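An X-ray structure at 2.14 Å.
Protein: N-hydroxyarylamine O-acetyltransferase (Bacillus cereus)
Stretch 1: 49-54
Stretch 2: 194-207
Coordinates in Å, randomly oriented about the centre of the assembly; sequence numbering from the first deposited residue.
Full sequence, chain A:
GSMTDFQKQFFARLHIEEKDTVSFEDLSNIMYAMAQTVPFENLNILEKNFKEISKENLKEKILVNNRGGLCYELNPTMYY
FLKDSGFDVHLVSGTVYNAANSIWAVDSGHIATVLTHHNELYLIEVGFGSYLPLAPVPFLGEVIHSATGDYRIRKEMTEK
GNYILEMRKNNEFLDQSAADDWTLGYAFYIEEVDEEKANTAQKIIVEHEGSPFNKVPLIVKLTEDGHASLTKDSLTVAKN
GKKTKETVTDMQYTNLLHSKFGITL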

# COMPACT_ATOMS: atom_id res chain seq x y z
N ASN A 49 11.16 -2.27 15.64
CA ASN A 49 11.70 -3.53 15.12
C ASN A 49 11.52 -3.65 13.63
O ASN A 49 11.43 -4.75 13.09
CB ASN A 49 11.12 -4.77 15.85
CG ASN A 49 9.58 -4.81 15.89
OD1 ASN A 49 8.88 -4.09 15.18
ND2 ASN A 49 9.06 -5.64 16.78
N PHE A 50 11.49 -2.50 12.95
CA PHE A 50 11.55 -2.50 11.49
C PHE A 50 12.89 -3.08 11.04
O PHE A 50 13.87 -3.06 11.79
CB PHE A 50 11.32 -1.09 10.91
CG PHE A 50 12.25 -0.02 11.45
CD1 PHE A 50 13.45 0.28 10.79
CD2 PHE A 50 11.93 0.70 12.59
CE1 PHE A 50 14.31 1.28 11.29
CE2 PHE A 50 12.78 1.67 13.09
CZ PHE A 50 13.98 1.97 12.42
N LYS A 51 12.94 -3.64 9.84
CA LYS A 51 14.19 -4.16 9.30
C LYS A 51 14.43 -3.55 7.94
O LYS A 51 13.58 -2.82 7.40
CB LYS A 51 14.15 -5.68 9.14
CG LYS A 51 14.04 -6.45 10.41
CD LYS A 51 14.10 -7.94 10.10
CE LYS A 51 13.88 -8.77 11.35
NZ LYS A 51 14.90 -9.84 11.46
N GLU A 52 15.60 -3.87 7.41
CA GLU A 52 15.96 -3.52 6.07
C GLU A 52 14.88 -4.01 5.12
O GLU A 52 14.33 -5.10 5.26
CB GLU A 52 17.31 -4.18 5.73
CG GLU A 52 18.03 -3.59 4.55
CD GLU A 52 19.06 -4.56 3.98
OE1 GLU A 52 19.39 -5.55 4.67
OE2 GLU A 52 19.53 -4.34 2.84
N ILE A 53 14.57 -3.20 4.12
CA ILE A 53 13.59 -3.59 3.13
C ILE A 53 14.26 -4.54 2.15
O ILE A 53 15.16 -4.14 1.41
CB ILE A 53 13.04 -2.37 2.38
CG1 ILE A 53 12.41 -1.40 3.35
CG2 ILE A 53 12.04 -2.79 1.32
CD1 ILE A 53 11.45 -2.03 4.32
N SER A 54 13.82 -5.80 2.15
CA SER A 54 14.37 -6.82 1.29
C SER A 54 13.28 -7.85 1.04
O SER A 54 12.29 -7.88 1.73
CB SER A 54 15.60 -7.48 1.93
OG SER A 54 15.26 -8.34 3.02
N ASP A 194 15.77 1.39 -6.70
CA ASP A 194 15.95 0.04 -6.12
C ASP A 194 15.64 0.01 -4.63
O ASP A 194 15.15 1.00 -4.06
CB ASP A 194 17.37 -0.48 -6.39
CG ASP A 194 18.46 0.39 -5.77
OD1 ASP A 194 19.60 0.36 -6.30
OD2 ASP A 194 18.22 1.09 -4.76
N GLU A 195 15.93 -1.11 -3.98
CA GLU A 195 15.63 -1.30 -2.57
C GLU A 195 16.28 -0.24 -1.70
O GLU A 195 15.79 0.05 -0.62
CB GLU A 195 16.11 -2.67 -2.08
CG GLU A 195 15.28 -3.82 -2.59
CD GLU A 195 15.65 -4.21 -4.02
OE1 GLU A 195 15.03 -5.15 -4.60
OE2 GLU A 195 16.55 -3.54 -4.57
N GLU A 196 17.40 0.30 -2.14
CA GLU A 196 18.10 1.30 -1.32
C GLU A 196 17.23 2.55 -1.20
O GLU A 196 17.23 3.22 -0.16
CB GLU A 196 19.48 1.64 -1.90
CG GLU A 196 20.46 2.18 -0.84
CD GLU A 196 21.77 2.70 -1.43
OE1 GLU A 196 21.76 3.32 -2.53
OE2 GLU A 196 22.82 2.50 -0.78
N LYS A 197 16.50 2.90 -2.26
CA LYS A 197 15.59 4.03 -2.17
C LYS A 197 14.43 3.65 -1.23
O LYS A 197 13.95 4.48 -0.46
CB LYS A 197 15.04 4.43 -3.53
CG LYS A 197 14.43 5.81 -3.52
CD LYS A 197 15.43 6.84 -3.00
CE LYS A 197 15.12 8.27 -3.49
NZ LYS A 197 15.84 9.28 -2.64
N ALA A 198 14.01 2.39 -1.27
CA ALA A 198 12.96 1.91 -0.36
C ALA A 198 13.41 2.02 1.09
O ALA A 198 12.64 2.44 1.96
CB ALA A 198 12.60 0.51 -0.70
N ASN A 199 14.67 1.67 1.37
CA ASN A 199 15.17 1.75 2.72
C ASN A 199 15.26 3.18 3.15
O ASN A 199 14.99 3.51 4.30
CB ASN A 199 16.52 1.04 2.88
CG ASN A 199 16.36 -0.47 2.90
OD1 ASN A 199 15.81 -1.02 3.84
ND2 ASN A 199 16.81 -1.14 1.85
N THR A 200 15.59 4.05 2.21
CA THR A 200 15.63 5.47 2.48
C THR A 200 14.26 6.07 2.77
O THR A 200 14.11 6.97 3.62
CB THR A 200 16.33 6.18 1.28
OG1 THR A 200 17.74 5.93 1.37
CG2 THR A 200 16.08 7.71 1.28
N ALA A 201 13.23 5.57 2.10
CA ALA A 201 11.87 6.03 2.39
C ALA A 201 11.51 5.61 3.81
O ALA A 201 10.92 6.38 4.59
CB ALA A 201 10.88 5.47 1.36
N GLN A 202 11.87 4.39 4.16
CA GLN A 202 11.65 3.90 5.53
C GLN A 202 12.30 4.81 6.56
O GLN A 202 11.64 5.23 7.51
CB GLN A 202 12.19 2.47 5.69
CG GLN A 202 11.88 1.85 7.08
CD GLN A 202 12.10 0.33 7.11
OE1 GLN A 202 11.15 -0.44 7.32
NE2 GLN A 202 13.34 -0.09 6.90
N LYS A 203 13.57 5.11 6.36
CA LYS A 203 14.30 5.93 7.29
C LYS A 203 13.59 7.24 7.43
O LYS A 203 13.42 7.74 8.54
CB LYS A 203 15.75 6.14 6.82
CG LYS A 203 16.69 6.78 7.87
CD LYS A 203 18.12 7.05 7.30
CE LYS A 203 19.07 7.80 8.30
NZ LYS A 203 19.52 6.94 9.47
N ILE A 204 13.18 7.81 6.30
CA ILE A 204 12.47 9.08 6.32
C ILE A 204 11.19 8.96 7.14
O ILE A 204 10.94 9.77 8.04
CB ILE A 204 12.14 9.54 4.89
CG1 ILE A 204 13.42 9.99 4.19
CG2 ILE A 204 11.14 10.68 4.91
CD1 ILE A 204 13.35 9.96 2.69
N ILE A 205 10.37 7.97 6.85
CA ILE A 205 9.10 7.81 7.55
C ILE A 205 9.33 7.41 9.04
O ILE A 205 8.61 7.87 9.94
CB ILE A 205 8.18 6.76 6.82
CG1 ILE A 205 7.71 7.28 5.43
CG2 ILE A 205 6.99 6.39 7.67
CD1 ILE A 205 6.98 8.60 5.43
N VAL A 206 10.34 6.61 9.33
CA VAL A 206 10.65 6.37 10.75
C VAL A 206 11.13 7.61 11.53
O VAL A 206 10.72 7.84 12.69
CB VAL A 206 11.70 5.26 10.92
CG1 VAL A 206 12.24 5.25 12.38
CG2 VAL A 206 11.09 3.91 10.57
N GLU A 207 12.00 8.41 10.91
CA GLU A 207 12.77 9.45 11.62
C GLU A 207 12.22 10.87 11.51
O GLU A 207 12.18 11.61 12.48
CB GLU A 207 14.22 9.44 11.15
CG GLU A 207 15.00 8.19 11.57
CD GLU A 207 16.36 8.07 10.90
OE1 GLU A 207 16.71 8.95 10.10
OE2 GLU A 207 17.08 7.09 11.16
O HOH W 1 10.45 -3.13 7.62

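The polar bonds in this contact all pair an amide side chain of the helix with the backbone of an extended, non-helical segment. Two residues supply them, Asn199 and Gln202. They lie three positions apart on helix 195-207, so both can reach the segment.

Asn199 brackets Ile53. Ile53 N donates to Asn199 OD1 at 2.5 Å, a very short and nearly straight hydrogen bond. Asn199 ND2 returns a weak one to Ile53 O at 3.5 Å. A carboxamide suits this place because it carries both an acceptor and a donor. The CA-to-CB bond of Asn199 points sideways, but its end comes nearer to the segment.

Gln202 points toward the segment and is extended, with chi1 and chi2 both t. Gln202 NE2 donates to Lys51 O at 2.8 Å. Gln202 OE1 lies 2.8 Å from water 1, placed to accept from it, and the same water accepts a weak bond from Lys51 N at 3.4 Å. Lys51 takes part through its backbone; its CA-to-CB bond points away.

Apolar contacts accompany these bonds. Ile53 is buried and gives up the largest area, 95 Å². Ile53 CG2 packs on Ala198 CB at 3.9 Å, where the small alanine side chain lets the isoleucine lie close to the helix. Phe50 points toward the helix near its C-terminal end. Val206 CG2 sits over one face of the Phe50 ring, 3.8 Å from the centroid, in a CH-pi contact. The other methyl, Val206 CG1, is 3.7 Å from Phe50 CE2. A branched valine suits this spot, since both methyls meet the ring.

The CA-to-CB bond of Glu52 points away overall, yet Glu52 CG lies 3.5 Å from Asn199 OD1. Asp194 caps the helix start by accepting from Glu196 N. In all, the two stretches bury 404 Å².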